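Local coordinates for De novo protein based on the inhibitor Amoebiasin-1 (PDB 5SWK) that probably inhibits cysteine proteases, being a designed protein based on a chagasin-family inhibitor from an amoebic parasite, at residues M4-T14 and G20-T32. Sequence-based numbering, arbitrary orientation. Where two conformers were deposited one is given.
Sequences MSLTEDNNNTT and GENKEIILHGNPT
M4 meets K23 through its carbonyl oxygen: K23 NZ donates to M4 O over 2.8 Å, approaching from above the carbonyl plane. The K23 chain, bent at chi2 and chi3, curls its amine back to this oxygen in the conformer given; a second one exists, so its side-chain contacts hold for this copy alone. A water bridges the same M4 O to E24 N. Next, the S5 hydroxyl OG lies 3.9 Å from the I26 methyl CD1, a van der Waals touch. L6 supplies the regular pairing: L6 N donates to E24 O over 2.9 Å (157°). In return, I26 N donates to L6 O over 2.9 Å (167°). Bonds to the residues before and after I25 define a parallel bridge centred on L6 and I25. This places the short strand 5-6 at one edge of the four-stranded mixed sheet, within this chain, of the immunoglobulin-like chagasin fold, beside strand 22-29, whose other edge pairs antiparallel with strand 65-73. The L6 side chain runs across K23 at about a right angle, CD2 against CE. At T7 the strand pairing gives way to a CA-H...O contact with I26 O, while T7 N turns to N10 OD1 in its own segment. E8 then reaches across to strand 22-29: bent at chi2 (86°), it lays E8 CG on L27 CD2 at 3.8 Å. E8 OE2, on its syn side, meets H28 N at 2.9 Å. Two waters extend this grip, one joining OE1 to I26 O, the other OE2 to H28 O, an oxygen that W37 NE1 also engages.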
# COMPACT_ATOMS: atom_id res chain seq x y z
N MET D 4 -2.67 -34.38 5.21
CA MET D 4 -3.42 -33.78 6.31
C MET D 4 -3.38 -32.26 6.24
O MET D 4 -4.42 -31.61 6.07
CB MET D 4 -2.86 -34.26 7.65
CG MET D 4 -3.36 -35.63 8.07
SD MET D 4 -2.43 -36.32 9.46
CE MET D 4 -2.99 -38.03 9.41
N SER D 5 -2.19 -31.68 6.36
CA SER D 5 -2.04 -30.23 6.28
C SER D 5 -1.20 -29.85 5.07
O SER D 5 -0.31 -30.59 4.66
CB SER D 5 -1.40 -29.69 7.56
OG SER D 5 -0.12 -30.26 7.77
N LEU D 6 -1.49 -28.69 4.49
CA LEU D 6 -0.75 -28.21 3.34
C LEU D 6 0.44 -27.37 3.80
O LEU D 6 0.39 -26.75 4.86
CB LEU D 6 -1.63 -27.38 2.41
CG LEU D 6 -2.85 -28.03 1.75
CD1 LEU D 6 -2.59 -29.49 1.41
CD2 LEU D 6 -4.06 -27.91 2.65
N THR D 7 1.51 -27.39 3.02
CA THR D 7 2.69 -26.60 3.33
C THR D 7 3.17 -25.90 2.07
O THR D 7 2.45 -25.88 1.07
CB THR D 7 3.83 -27.47 3.90
OG1 THR D 7 4.20 -28.46 2.94
CG2 THR D 7 3.39 -28.16 5.18
N GLU D 8 4.37 -25.33 2.12
CA GLU D 8 4.92 -24.58 0.99
C GLU D 8 4.90 -25.39 -0.31
O GLU D 8 4.75 -24.82 -1.39
CB GLU D 8 6.35 -24.13 1.31
CG GLU D 8 6.45 -23.01 2.35
CD GLU D 8 6.48 -23.51 3.80
OE1 GLU D 8 6.17 -24.70 4.05
OE2 GLU D 8 6.81 -22.69 4.68
N ASP D 9 5.04 -26.70 -0.20
CA ASP D 9 5.08 -27.56 -1.38
C ASP D 9 3.75 -27.65 -2.11
O ASP D 9 3.69 -28.08 -3.26
CB ASP D 9 5.56 -28.96 -1.00
CG ASP D 9 7.04 -29.00 -0.70
OD1 ASP D 9 7.74 -28.01 -1.01
OD2 ASP D 9 7.52 -30.04 -0.18
N ASN D 10 2.67 -27.24 -1.45
CA ASN D 10 1.36 -27.26 -2.08
C ASN D 10 1.03 -25.94 -2.77
O ASN D 10 -0.10 -25.73 -3.21
CB ASN D 10 0.28 -27.60 -1.06
CG ASN D 10 0.52 -28.93 -0.39
OD1 ASN D 10 1.13 -29.01 0.68
ND2 ASN D 10 0.03 -30.00 -1.01
N ASN D 11 2.01 -25.05 -2.83
CA ASN D 11 1.82 -23.76 -3.49
C ASN D 11 1.39 -23.95 -4.94
O ASN D 11 1.95 -24.79 -5.65
CB ASN D 11 3.11 -22.94 -3.41
CG ASN D 11 2.95 -21.51 -3.92
OD1 ASN D 11 1.84 -20.97 -4.02
ND2 ASN D 11 4.08 -20.88 -4.22
N ASN D 12 0.36 -23.21 -5.34
CA ASN D 12 -0.21 -23.25 -6.69
C ASN D 12 -0.78 -24.62 -7.07
O ASN D 12 -0.59 -25.08 -8.18
CB ASN D 12 0.83 -22.84 -7.74
CG ASN D 12 1.26 -21.39 -7.60
OD1 ASN D 12 0.46 -20.48 -7.80
ND2 ASN D 12 2.53 -21.18 -7.29
N THR D 13 -1.46 -25.26 -6.12
CA THR D 13 -2.19 -26.48 -6.43
C THR D 13 -3.68 -26.29 -6.19
O THR D 13 -4.12 -25.21 -5.78
CB THR D 13 -1.70 -27.67 -5.60
OG1 THR D 13 -2.03 -27.46 -4.22
CG2 THR D 13 -0.20 -27.85 -5.75
N THR D 14 -4.45 -27.33 -6.47
CA THR D 14 -5.89 -27.32 -6.27
C THR D 14 -6.26 -28.43 -5.29
O THR D 14 -5.77 -29.55 -5.40
CB THR D 14 -6.65 -27.53 -7.60
OG1 THR D 14 -6.30 -26.49 -8.52
CG2 THR D 14 -8.15 -27.52 -7.37
N GLY D 20 -18.06 -26.36 4.85
CA GLY D 20 -18.08 -26.52 6.30
C GLY D 20 -16.90 -27.32 6.84
O GLY D 20 -16.69 -27.36 8.06
N GLU D 21 -16.14 -27.95 5.96
CA GLU D 21 -14.92 -28.65 6.37
C GLU D 21 -13.76 -27.67 6.59
O GLU D 21 -13.61 -26.70 5.84
CB GLU D 21 -14.52 -29.70 5.32
CG GLU D 21 -13.23 -30.46 5.66
CD GLU D 21 -12.73 -31.33 4.51
OE1 GLU D 21 -13.35 -31.31 3.42
OE2 GLU D 21 -11.71 -32.03 4.69
N ASN D 22 -12.96 -27.94 7.61
CA ASN D 22 -11.75 -27.16 7.87
C ASN D 22 -10.53 -27.85 7.32
O ASN D 22 -10.44 -29.07 7.30
CB ASN D 22 -11.55 -26.93 9.37
CG ASN D 22 -12.76 -26.32 10.04
OD1 ASN D 22 -13.41 -25.44 9.49
ND2 ASN D 22 -13.07 -26.80 11.24
N LYS D 23 -9.57 -27.06 6.84
CA LYS D 23 -8.27 -27.58 6.45
C LYS D 23 -7.22 -26.61 6.94
O LYS D 23 -7.51 -25.44 7.18
CB LYS D 23 -8.17 -27.79 4.94
CG LYS D 23 -8.87 -29.04 4.43
CD LYS D 23 -7.99 -30.28 4.58
CE LYS D 23 -6.78 -30.21 3.66
NZ LYS D 23 -5.91 -31.42 3.76
N GLU D 24 -5.99 -27.09 7.08
CA GLU D 24 -4.93 -26.27 7.63
C GLU D 24 -3.74 -26.10 6.71
O GLU D 24 -3.20 -27.07 6.17
CB GLU D 24 -4.47 -26.88 8.96
CG GLU D 24 -3.47 -26.03 9.71
CD GLU D 24 -3.29 -26.48 11.15
OE1 GLU D 24 -2.99 -27.68 11.36
OE2 GLU D 24 -3.47 -25.65 12.07
N ILE D 25 -3.34 -24.85 6.52
CA ILE D 25 -2.11 -24.51 5.82
C ILE D 25 -1.07 -24.09 6.86
O ILE D 25 -1.38 -23.31 7.76
CB ILE D 25 -2.32 -23.36 4.82
CG1 ILE D 25 -3.50 -23.67 3.89
CG2 ILE D 25 -1.05 -23.09 4.03
CD1 ILE D 25 -3.94 -22.46 3.07
N ILE D 26 0.14 -24.62 6.76
CA ILE D 26 1.18 -24.26 7.69
C ILE D 26 2.40 -23.77 6.93
O ILE D 26 2.94 -24.47 6.08
CB ILE D 26 1.58 -25.44 8.60
CG1 ILE D 26 0.34 -26.02 9.29
CG2 ILE D 26 2.61 -25.00 9.63
CD1 ILE D 26 0.62 -27.24 10.17
N LEU D 27 2.84 -22.55 7.24
CA LEU D 27 3.97 -21.95 6.54
C LEU D 27 4.96 -21.38 7.53
O LEU D 27 4.57 -20.74 8.50
CB LEU D 27 3.48 -20.84 5.60
CG LEU D 27 2.40 -21.22 4.58
CD1 LEU D 27 1.80 -19.97 3.99
CD2 LEU D 27 2.99 -22.09 3.49
N HIS D 28 6.25 -21.62 7.30
CA HIS D 28 7.24 -21.07 8.21
C HIS D 28 7.35 -19.57 7.99
O HIS D 28 7.20 -19.07 6.88
CB HIS D 28 8.61 -21.73 8.03
CG HIS D 28 9.61 -21.34 9.09
ND1 HIS D 28 9.74 -22.02 10.27
CD2 HIS D 28 10.50 -20.32 9.14
CE1 HIS D 28 10.68 -21.45 11.01
NE2 HIS D 28 11.15 -20.41 10.34
N GLY D 29 7.60 -18.85 9.08
CA GLY D 29 7.68 -17.41 9.09
C GLY D 29 8.55 -16.97 10.26
O GLY D 29 8.74 -17.73 11.22
N ASN D 30 9.08 -15.76 10.16
CA ASN D 30 9.86 -15.19 11.25
C ASN D 30 9.47 -13.74 11.52
O ASN D 30 10.10 -12.82 10.99
CB ASN D 30 11.35 -15.26 10.95
CG ASN D 30 12.19 -15.01 12.19
OD1 ASN D 30 11.66 -14.63 13.24
ND2 ASN D 30 13.49 -15.23 12.08
N PRO D 31 8.44 -13.54 12.33
CA PRO D 31 7.89 -12.20 12.59
C PRO D 31 8.82 -11.26 13.36
O PRO D 31 8.48 -10.08 13.49
CB PRO D 31 6.63 -12.50 13.41
CG PRO D 31 6.86 -13.84 14.01
CD PRO D 31 7.64 -14.60 12.97
N THR D 32 9.97 -11.73 13.84
CA THR D 32 10.92 -10.82 14.48
C THR D 32 11.54 -9.88 13.45
O THR D 32 12.14 -8.87 13.82
CB THR D 32 12.05 -11.56 15.21
OG1 THR D 32 12.75 -12.41 14.29
CG2 THR D 32 11.48 -12.41 16.34
O HOH W 1 -5.75 -29.96 7.70
O HOH W 2 5.56 -25.27 6.71
O HOH W 3 7.51 -19.97 4.12